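Local coordinates for hypothetical protein (PDB 2P3P) that is of unknown function but belongs to the DUF3256 family, is probably attached to a membrane and can bind a magnesium ion, at residues A9-P20 and R32-L42; V95-S105 and S153-E161. All blocks are in the same frame, centred on the assembly; numbering follows the deposited sequence. Where two conformers were deposited one is given.

Contact 1: residues A9-P20 and R32-L42; sequences AGELERCFLAMP and RNDLCRRAGHL
Phe16 and Arg32 meet at the tight end of a helical hairpin, in which helix 11-18 and the helical residues 32-39 run roughly antiparallel on top of the seven-stranded sheet. Arg32 CD sits over one face of the Phe16 ring, 3.8 Å from its centroid, in a CH-pi contact. At the rim of the same ring lies Cys36 SG, 3.6 Å from Phe16 CD2. Leu17 joins them from its own helix: its CD2 branch presses to 3.4 Å from Cys36 CB, tighter than ordinary carbon packing. Beneath this cluster Phe16 and Met19 rest on Met80, and Leu35 on Phe61 and Leu63.

The Arg32 chain, bent at chi2 and chi3, carries its guanidinium to the backbone carbonyls of Phe16 and Met19. There Arg32 NH2 donates to Met19 O at 2.8 Å, from above the carbonyl plane, and Arg32 NH1 adds weak bonds to the same oxygen and to Phe16 O. The CE methyl of selenomethionine Met19 covers one guanidinium face, 3.3 Å from Arg32 NE. These carbonyl oxygens would be expected to favour the buried positive charge.

Toward the other end the packing becomes looser and wetter, and the exposed His41 imidazole lays one face over Ala9 N. Glu13 reaches across with an extended chain, its CG anti to N (chi1 164°), and OE1 accepts Leu42 N at 2.9 Å from above the carboxylate plane. A second water lies between Glu13 OE2 and Gly40 O; the first donates to Glu13 OE1 and Leu42 O and accepts from the N-cap residue through Gly10 N, 2.9 Å from the water oxygen.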
loop_
_atom_site.group_PDB
_atom_site.type_symbol
_atom_site.label_atom_id
_atom_site.label_comp_id
_atom_site.label_asym_id
_atom_site.label_seq_id
_atom_site.Cartn_x
_atom_site.Cartn_y
_atom_site.Cartn_z
ATOM N N ALA A 9 14.838 0.679 -20.771
ATOM C CA ALA A 9 13.774 0.708 -19.725
ATOM C C ALA A 9 13.782 -0.599 -18.926
ATOM O O ALA A 9 13.892 -1.723 -19.509
ATOM C CB ALA A 9 12.400 0.920 -20.373
ATOM N N GLY A 10 13.663 -0.459 -17.615
ATOM C CA GLY A 10 13.476 -1.557 -16.698
ATOM C C GLY A 10 12.085 -2.109 -16.811
ATOM O O GLY A 10 11.242 -1.550 -17.509
ATOM N N GLU A 11 11.819 -3.170 -16.053
ATOM C CA GLU A 11 10.545 -3.855 -16.170
ATOM C C GLU A 11 9.367 -3.030 -15.628
ATOM O O GLU A 11 8.278 -3.039 -16.229
ATOM C CB GLU A 11 10.625 -5.207 -15.474
ATOM C CG GLU A 11 9.413 -6.031 -15.677
ATOM C CD GLU A 11 9.564 -7.421 -15.191
ATOM O OE1 GLU A 11 10.360 -7.670 -14.234
ATOM O OE2 GLU A 11 8.866 -8.278 -15.744
ATOM N N LEU A 12 9.585 -2.285 -14.543
ATOM C CA LEU A 12 8.494 -1.500 -13.952
ATOM C C LEU A 12 8.081 -0.411 -14.935
ATOM O O LEU A 12 6.877 -0.200 -15.153
ATOM C CB LEU A 12 8.877 -0.904 -12.598
ATOM C CG LEU A 12 7.778 -0.050 -11.951
ATOM C CD1 LEU A 12 6.561 -0.942 -11.672
ATOM C CD2 LEU A 12 8.323 0.616 -10.661
ATOM N N GLU A 13 9.078 0.260 -15.522
ATOM C CA GLU A 13 8.834 1.281 -16.566
ATOM C C GLU A 13 8.020 0.727 -17.744
ATOM O O GLU A 13 7.031 1.328 -18.178
ATOM C CB GLU A 13 10.133 1.869 -17.066
ATOM C CG GLU A 13 9.995 2.617 -18.388
ATOM C CD GLU A 13 11.176 3.471 -18.783
ATOM O OE1 GLU A 13 12.211 3.492 -18.100
ATOM O OE2 GLU A 13 11.063 4.157 -19.838
ATOM N N ARG A 14 8.421 -0.449 -18.232
ATOM C CA ARG A 14 7.684 -1.124 -19.308
ATOM C C ARG A 14 6.226 -1.347 -18.942
ATOM O O ARG A 14 5.322 -1.026 -19.705
ATOM C CB ARG A 14 8.319 -2.470 -19.629
ATOM C CG ARG A 14 9.778 -2.373 -20.054
ATOM C CD ARG A 14 10.131 -3.464 -21.048
ATOM N NE ARG A 14 10.156 -4.796 -20.444
ATOM C CZ ARG A 14 11.150 -5.277 -19.692
ATOM N NH1 ARG A 14 12.221 -4.530 -19.413
ATOM N NH2 ARG A 14 11.062 -6.512 -19.198
ATOM N N CYS A 15 5.999 -1.900 -17.760
ATOM C CA CYS A 15 4.631 -2.217 -17.295
ATOM C C CYS A 15 3.792 -0.968 -17.111
ATOM O O CYS A 15 2.613 -0.938 -17.501
ATOM C CB CYS A 15 4.702 -3.033 -16.000
ATOM S SG CYS A 15 5.435 -4.638 -16.195
ATOM N N PHE A 16 4.399 0.060 -16.525
ATOM C CA PHE A 16 3.733 1.344 -16.328
ATOM C C PHE A 16 3.297 1.980 -17.637
ATOM O O PHE A 16 2.175 2.526 -17.768
ATOM C CB PHE A 16 4.664 2.316 -15.609
ATOM C CG PHE A 16 4.003 3.577 -15.195
ATOM C CD1 PHE A 16 2.961 3.557 -14.307
ATOM C CD2 PHE A 16 4.481 4.815 -15.638
ATOM C CE1 PHE A 16 2.362 4.729 -13.873
ATOM C CE2 PHE A 16 3.892 5.988 -15.193
ATOM C CZ PHE A 16 2.823 5.942 -14.329
ATOM N N LEU A 17 4.171 1.941 -18.635
ATOM C CA LEU A 17 3.862 2.543 -19.912
ATOM C C LEU A 17 2.691 1.781 -20.595
ATOM O O LEU A 17 1.840 2.398 -21.238
ATOM C CB LEU A 17 5.084 2.507 -20.815
ATOM C CG LEU A 17 6.226 3.474 -20.519
ATOM C CD1 LEU A 17 7.439 3.105 -21.354
ATOM C CD2 LEU A 17 5.806 4.915 -20.832
ATOM N N ALA A 18 2.682 0.459 -20.466
ATOM C CA ALA A 18 1.634 -0.393 -21.086
ATOM C C ALA A 18 0.415 -0.708 -20.206
ATOM O O ALA A 18 -0.463 -1.495 -20.587
ATOM C CB ALA A 18 2.264 -1.688 -21.583
HETATM N N MSE A 19 0.331 -0.106 -19.028
HETATM C CA MSE A 19 -0.820 -0.317 -18.138
HETATM C C MSE A 19 -2.076 0.255 -18.826
HETATM O O MSE A 19 -2.048 1.377 -19.301
HETATM C CB MSE A 19 -0.558 0.400 -16.814
HETATM C CG MSE A 19 -1.633 0.249 -15.746
HETATM SE SE MSE A 19 -1.118 1.271 -14.169
HETATM C CE MSE A 19 -1.182 3.018 -15.010
ATOM N N PRO A 20 -3.159 -0.536 -18.937
ATOM C CA PRO A 20 -4.373 0.003 -19.537
ATOM C C PRO A 20 -4.899 1.165 -18.670
ATOM O O PRO A 20 -4.885 1.107 -17.418
ATOM C CB PRO A 20 -5.367 -1.174 -19.480
ATOM C CG PRO A 20 -4.514 -2.440 -19.388
ATOM C CD PRO A 20 -3.287 -1.965 -18.563
ATOM N N ARG A 32 -0.209 9.974 -19.371
ATOM C CA ARG A 32 0.801 9.063 -18.849
ATOM C C ARG A 32 1.999 8.873 -19.783
ATOM O O ARG A 32 3.166 8.992 -19.362
ATOM C CB ARG A 32 0.182 7.704 -18.545
ATOM C CG ARG A 32 1.164 6.698 -17.964
ATOM C CD ARG A 32 0.552 5.669 -17.006
ATOM N NE ARG A 32 -0.803 5.254 -17.379
ATOM C CZ ARG A 32 -1.122 4.281 -18.225
ATOM N NH1 ARG A 32 -0.183 3.567 -18.857
ATOM N NH2 ARG A 32 -2.414 4.042 -18.461
ATOM N N ASN A 33 1.725 8.582 -21.042
ATOM C CA ASN A 33 2.816 8.312 -21.956
ATOM C C ASN A 33 3.548 9.617 -22.329
ATOM O O ASN A 33 4.744 9.588 -22.592
ATOM C CB ASN A 33 2.368 7.422 -23.130
ATOM C CG ASN A 33 2.658 5.931 -22.865
ATOM O OD1 ASN A 33 2.002 5.287 -22.023
ATOM N ND2 ASN A 33 3.695 5.412 -23.526
ATOM N N ASP A 34 2.866 10.763 -22.249
ATOM C CA ASP A 34 3.537 12.082 -22.415
ATOM C C ASP A 34 4.404 12.427 -21.161
ATOM O O ASP A 34 5.524 12.904 -21.297
ATOM C CB ASP A 34 2.545 13.226 -22.781
ATOM C CG ASP A 34 1.898 13.084 -24.204
ATOM O OD1 ASP A 34 2.398 12.352 -25.097
ATOM O OD2 ASP A 34 0.857 13.736 -24.453
ATOM N N LEU A 35 3.916 12.138 -19.953
ATOM C CA LEU A 35 4.713 12.293 -18.714
ATOM C C LEU A 35 6.009 11.494 -18.742
ATOM O O LEU A 35 7.076 11.969 -18.373
ATOM C CB LEU A 35 3.898 11.808 -17.499
ATOM C CG LEU A 35 4.639 11.428 -16.194
ATOM C CD1 LEU A 35 4.753 12.634 -15.262
ATOM C CD2 LEU A 35 3.894 10.296 -15.463
ATOM N N CYS A 36 5.878 10.231 -19.099
ATOM C CA CYS A 36 7.035 9.363 -19.225
ATOM C C CYS A 36 8.013 9.842 -20.308
ATOM O O CYS A 36 9.216 9.764 -20.099
ATOM C CB CYS A 36 6.586 7.943 -19.524
ATOM S SG CYS A 36 5.866 7.156 -18.066
ATOM N N ARG A 37 7.496 10.330 -21.435
ATOM C CA ARG A 37 8.349 10.923 -22.471
ATOM C C ARG A 37 9.188 12.100 -21.982
ATOM O O ARG A 37 10.383 12.182 -22.295
ATOM C CB ARG A 37 7.567 11.326 -23.728
ATOM C CG ARG A 37 8.496 11.557 -24.884
ATOM C CD ARG A 37 7.809 11.760 -26.233
ATOM N NE ARG A 37 6.831 10.710 -26.522
ATOM C CZ ARG A 37 5.533 10.761 -26.207
ATOM N NH1 ARG A 37 5.022 11.810 -25.568
ATOM N NH2 ARG A 37 4.731 9.745 -26.533
ATOM N N ARG A 38 8.584 13.000 -21.213
ATOM C CA ARG A 38 9.345 14.111 -20.636
ATOM C C ARG A 38 10.351 13.625 -19.581
ATOM O O ARG A 38 11.410 14.250 -19.390
ATOM C CB ARG A 38 8.392 15.147 -20.011
ATOM C CG ARG A 38 7.417 15.746 -20.996
ATOM C CD ARG A 38 6.625 16.897 -20.394
ATOM N NE ARG A 38 5.797 16.450 -19.275
ATOM C CZ ARG A 38 4.528 16.034 -19.364
ATOM N NH1 ARG A 38 3.890 15.660 -18.256
ATOM N NH2 ARG A 38 3.874 16.016 -20.533
ATOM N N ALA A 39 10.007 12.541 -18.882
ATOM C CA ALA A 39 10.875 11.927 -17.855
ATOM C C ALA A 39 12.093 11.246 -18.475
ATOM O O ALA A 39 13.188 11.253 -17.898
ATOM C CB ALA A 39 10.099 10.905 -17.042
ATOM N N GLY A 40 11.900 10.667 -19.648
ATOM C CA GLY A 40 12.914 9.777 -20.245
ATOM C C GLY A 40 12.907 8.506 -19.413
ATOM O O GLY A 40 12.026 8.325 -18.604
ATOM N N HIS A 41 13.904 7.648 -19.587
ATOM C CA HIS A 41 13.923 6.386 -18.862
ATOM C C HIS A 41 13.982 6.595 -17.334
ATOM O O HIS A 41 14.619 7.526 -16.816
ATOM C CB HIS A 41 15.030 5.456 -19.400
ATOM C CG HIS A 41 14.712 4.878 -20.751
ATOM N ND1 HIS A 41 15.654 4.728 -21.748
ATOM C CD2 HIS A 41 13.548 4.407 -21.264
ATOM C CE1 HIS A 41 15.090 4.175 -22.810
ATOM N NE2 HIS A 41 13.812 3.976 -22.543
ATOM N N LEU A 42 13.236 5.753 -16.629
ATOM C CA LEU A 42 13.291 5.717 -15.162
ATOM C C LEU A 42 14.591 5.095 -14.658
ATOM O O LEU A 42 14.992 4.034 -15.111
ATOM C CB LEU A 42 12.116 4.916 -14.622
ATOM C CG LEU A 42 10.733 5.292 -15.185
ATOM C CD1 LEU A 42 9.618 4.731 -14.283
ATOM C CD2 LEU A 42 10.604 6.787 -15.410
HETATM O O HOH W 1 13.529 2.111 -16.235
HETATM O O HOH W 2 9.871 6.869 -19.768
#

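Contact 2: residues V95-S105 and S153-E161; sequences VTTVLHPVADS and SYMQVSLSE
Asp104 and Ser105 grip the backbone of Met155 and Val157 where the hairpin of strands 90-98 and 104-111, part of the seven-stranded sheet, meets strand 155-159, an outermost strand of the four-stranded sheet. Met155 N points almost straight at Asp104 OD1 (3.1 Å, 168°), reaching it on the anti side of the carboxylate. Met155 O in turn accepts Ser105 N at 2.9 Å. Two residues on, Val157 N bonds to Ser105 OG at 2.8 Å, and that hydroxyl donates a hydrogen bond to Thr97 OG1, 2.7 Å from Ser105 OG.

Gln156 runs out from the strand beneath the hairpin, its CG anti to the backbone N (chi1 -179°). CB lies 4.1 Å from Ala103 CB; CG comes near the Thr97 methyl and Ser105 OG; CD and then OE1 lie against Ala103 CB, OE1 at 3.4 Å; and NE2 ends beside Thr97 CG2 and Leu99 CD2. Elsewhere Val102 packs over one face of the Tyr154 ring, its CB above the rim and its CG1 3.9 Å from Tyr154 CD2, while the Asp104 carboxylate stands nearly perpendicular at the ring's edge. Val95 lies across Val157 and reaches Leu159.

With two of the three direct bonds made to side-chain oxygens, hydrogen bonding between the sheets runs mainly through side chains, beside apolar contacts, without a continuous backbone ladder, and the Ser105 hydroxyl is fixed in rotation by serving as acceptor and donor at once.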
loop_
_atom_site.group_PDB
_atom_site.type_symbol
_atom_site.label_atom_id
_atom_site.label_comp_id
_atom_site.label_asym_id
_atom_site.label_seq_id
_atom_site.Cartn_x
_atom_site.Cartn_y
_atom_site.Cartn_z
ATOM N N VAL A 95 -0.048 -0.988 -3.948
ATOM C CA VAL A 95 -0.616 -0.717 -2.641
ATOM C C VAL A 95 -1.299 0.638 -2.762
ATOM O O VAL A 95 -0.658 1.653 -3.082
ATOM C CB VAL A 95 0.461 -0.688 -1.495
ATOM C CG1 VAL A 95 -0.204 -0.449 -0.136
ATOM C CG2 VAL A 95 1.282 -1.944 -1.460
ATOM N N THR A 96 -2.596 0.644 -2.510
ATOM C CA THR A 96 -3.404 1.852 -2.697
ATOM C C THR A 96 -3.992 2.205 -1.349
ATOM O O THR A 96 -4.704 1.374 -0.735
ATOM C CB THR A 96 -4.517 1.671 -3.733
ATOM O OG1 THR A 96 -3.984 1.227 -4.985
ATOM C CG2 THR A 96 -5.274 3.013 -3.940
ATOM N N THR A 97 -3.708 3.420 -0.888
ATOM C CA THR A 97 -3.992 3.831 0.463
ATOM C C THR A 97 -4.784 5.125 0.490
ATOM O O THR A 97 -4.283 6.200 0.076
ATOM C CB THR A 97 -2.680 4.046 1.298
ATOM O OG1 THR A 97 -1.840 2.893 1.257
ATOM C CG2 THR A 97 -3.037 4.379 2.737
ATOM N N VAL A 98 -6.021 5.047 0.977
ATOM C CA VAL A 98 -6.785 6.290 1.238
ATOM C C VAL A 98 -6.163 6.921 2.504
ATOM O O VAL A 98 -5.766 6.208 3.427
ATOM C CB VAL A 98 -8.297 6.021 1.387
ATOM C CG1 VAL A 98 -8.815 5.305 0.175
ATOM C CG2 VAL A 98 -8.556 5.200 2.614
ATOM N N LEU A 99 -6.012 8.250 2.525
ATOM C CA LEU A 99 -5.247 8.882 3.626
ATOM C C LEU A 99 -6.189 9.576 4.623
ATOM O O LEU A 99 -5.790 9.859 5.770
ATOM C CB LEU A 99 -4.178 9.842 3.087
ATOM C CG LEU A 99 -3.100 9.313 2.121
ATOM C CD1 LEU A 99 -2.377 10.520 1.468
ATOM C CD2 LEU A 99 -2.084 8.368 2.781
ATOM N N HIS A 100 -7.430 9.787 4.188
ATOM C CA HIS A 100 -8.483 10.434 4.947
ATOM C C HIS A 100 -9.827 9.807 4.543
ATOM O O HIS A 100 -10.002 9.482 3.365
ATOM C CB HIS A 100 -8.483 11.917 4.628
ATOM C CG HIS A 100 -7.215 12.591 5.035
ATOM N ND1 HIS A 100 -6.910 12.836 6.354
ATOM C CD2 HIS A 100 -6.140 13.001 4.313
ATOM C CE1 HIS A 100 -5.720 13.405 6.431
ATOM N NE2 HIS A 100 -5.225 13.507 5.211
ATOM N N PRO A 101 -10.782 9.670 5.485
ATOM C CA PRO A 101 -10.747 10.075 6.898
ATOM C C PRO A 101 -9.874 9.225 7.829
ATOM O O PRO A 101 -9.469 9.714 8.880
ATOM C CB PRO A 101 -12.223 10.044 7.320
ATOM C CG PRO A 101 -12.885 9.141 6.385
ATOM C CD PRO A 101 -12.099 9.109 5.111
ATOM N N VAL A 102 -9.564 7.981 7.454
ATOM C CA VAL A 102 -8.596 7.173 8.214
ATOM C C VAL A 102 -7.760 6.320 7.249
ATOM O O VAL A 102 -8.301 5.645 6.382
ATOM C CB VAL A 102 -9.276 6.283 9.287
ATOM C CG1 VAL A 102 -8.217 5.613 10.203
ATOM C CG2 VAL A 102 -10.244 7.086 10.137
ATOM N N ALA A 103 -6.442 6.355 7.426
ATOM C CA ALA A 103 -5.507 5.717 6.502
ATOM C C ALA A 103 -5.760 4.211 6.482
ATOM O O ALA A 103 -5.872 3.592 7.532
ATOM C CB ALA A 103 -4.065 6.041 6.893
ATOM N N ASP A 104 -5.945 3.662 5.283
ATOM C CA ASP A 104 -6.358 2.275 5.080
ATOM C C ASP A 104 -5.936 1.863 3.680
ATOM O O ASP A 104 -6.206 2.579 2.699
ATOM C CB ASP A 104 -7.872 2.152 5.326
ATOM C CG ASP A 104 -8.350 0.712 5.411
ATOM O OD1 ASP A 104 -7.664 -0.128 6.065
ATOM O OD2 ASP A 104 -9.464 0.416 4.849
ATOM N N SER A 105 -5.237 0.733 3.595
ATOM C CA SER A 105 -4.603 0.280 2.384
ATOM C C SER A 105 -5.307 -0.950 1.798
ATOM O O SER A 105 -5.828 -1.773 2.537
ATOM C CB SER A 105 -3.140 -0.087 2.681
ATOM O OG SER A 105 -2.388 1.049 3.091
ATOM N N SER A 153 -11.148 -2.558 11.246
ATOM C CA SER A 153 -9.779 -2.599 11.668
ATOM C C SER A 153 -8.892 -1.978 10.588
ATOM O O SER A 153 -8.114 -2.662 9.925
ATOM C CB SER A 153 -9.363 -4.023 11.983
ATOM O OG SER A 153 -10.200 -4.579 12.979
ATOM N N TYR A 154 -8.943 -0.657 10.496
ATOM C CA TYR A 154 -8.135 0.077 9.516
ATOM C C TYR A 154 -6.665 -0.216 9.718
ATOM O O TYR A 154 -6.172 -0.289 10.850
ATOM C CB TYR A 154 -8.402 1.584 9.586
ATOM C CG TYR A 154 -9.857 1.976 9.493
ATOM C CD1 TYR A 154 -10.533 1.869 8.299
ATOM C CD2 TYR A 154 -10.552 2.473 10.597
ATOM C CE1 TYR A 154 -11.862 2.229 8.178
ATOM C CE2 TYR A 154 -11.908 2.827 10.485
ATOM C CZ TYR A 154 -12.544 2.715 9.270
ATOM O OH TYR A 154 -13.887 3.065 9.091
HETATM N N MSE A 155 -5.972 -0.433 8.611
HETATM C CA MSE A 155 -4.535 -0.658 8.626
HETATM C C MSE A 155 -3.890 -0.004 7.404
HETATM O O MSE A 155 -4.403 -0.063 6.275
HETATM C CB MSE A 155 -4.175 -2.164 8.673
HETATM C CG MSE A 155 -4.718 -2.904 9.896
HETATM SE SE MSE A 155 -4.634 -4.826 9.635
HETATM C CE MSE A 155 -5.852 -5.413 11.111
ATOM N N GLN A 156 -2.766 0.655 7.650
ATOM C CA GLN A 156 -1.997 1.312 6.604
ATOM C C GLN A 156 -0.723 0.510 6.305
ATOM O O GLN A 156 0.079 0.195 7.201
ATOM C CB GLN A 156 -1.600 2.735 7.051
ATOM C CG GLN A 156 -0.808 3.486 5.973
ATOM C CD GLN A 156 -0.602 4.946 6.311
ATOM O OE1 GLN A 156 -0.812 5.375 7.469
ATOM N NE2 GLN A 156 -0.120 5.688 5.351
ATOM N N VAL A 157 -0.553 0.177 5.036
ATOM C CA VAL A 157 0.610 -0.523 4.575
ATOM C C VAL A 157 1.632 0.397 3.887
ATOM O O VAL A 157 1.259 1.278 3.128
ATOM C CB VAL A 157 0.156 -1.564 3.569
ATOM C CG1 VAL A 157 1.342 -2.258 2.923
ATOM C CG2 VAL A 157 -0.814 -2.594 4.271
ATOM N N SER A 158 2.906 0.132 4.159
ATOM C CA SER A 158 4.041 0.747 3.430
ATOM C C SER A 158 4.961 -0.343 2.859
ATOM O O SER A 158 5.665 -1.015 3.596
ATOM C CB SER A 158 4.869 1.613 4.359
ATOM O OG SER A 158 5.804 2.377 3.606
ATOM N N LEU A 159 4.934 -0.511 1.560
ATOM C CA LEU A 159 5.919 -1.393 0.889
ATOM C C LEU A 159 7.248 -0.645 0.785
ATOM O O LEU A 159 7.303 0.556 0.418
ATOM C CB LEU A 159 5.352 -1.760 -0.495
ATOM C CG LEU A 159 6.173 -2.664 -1.374
ATOM C CD1 LEU A 159 6.416 -4.011 -0.706
ATOM C CD2 LEU A 159 5.400 -2.803 -2.705
ATOM N N SER A 160 8.340 -1.316 1.145
ATOM C CA SER A 160 9.669 -0.736 0.969
ATOM C C SER A 160 9.971 -0.349 -0.482
ATOM O O SER A 160 9.525 -0.989 -1.458
ATOM C CB SER A 160 10.770 -1.673 1.486
ATOM O OG SER A 160 12.090 -1.087 1.324
ATOM N N GLU A 161 10.736 0.724 -0.623
ATOM C CA GLU A 161 11.238 1.160 -1.913
ATOM C C GLU A 161 12.422 0.329 -2.381
ATOM O O GLU A 161 12.734 0.323 -3.556
ATOM C CB GLU A 161 11.658 2.634 -1.862
ATOM C CG GLU A 161 10.447 3.539 -1.609
ATOM C CD GLU A 161 10.772 4.886 -1.021
ATOM O OE1 GLU A 161 11.825 5.484 -1.386
ATOM O OE2 GLU A 161 9.927 5.381 -0.225
HETATM O O HOH W 3 -4.676 -2.538 5.022
#

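From the N terminus, contact 1 comes first: a short connection between its two helices is closed by residues 9-20 and 32-42, before the chain enters the seven-stranded sheet at strand 47-52. That sheet is then built strand after strand, and contact 2 opens on its fifth and sixth strands, in 95-105. It closes 48 residues later at 153-161, a much wider loop. The two loops therefore follow in series, neither nesting nor crossing. Contact 1 joins helix to helix over strands 58-64 and 77-84, whereas contact 2 couples the large sheet to the four-stranded one. Their centres lie 25 Å apart and their atoms do not touch.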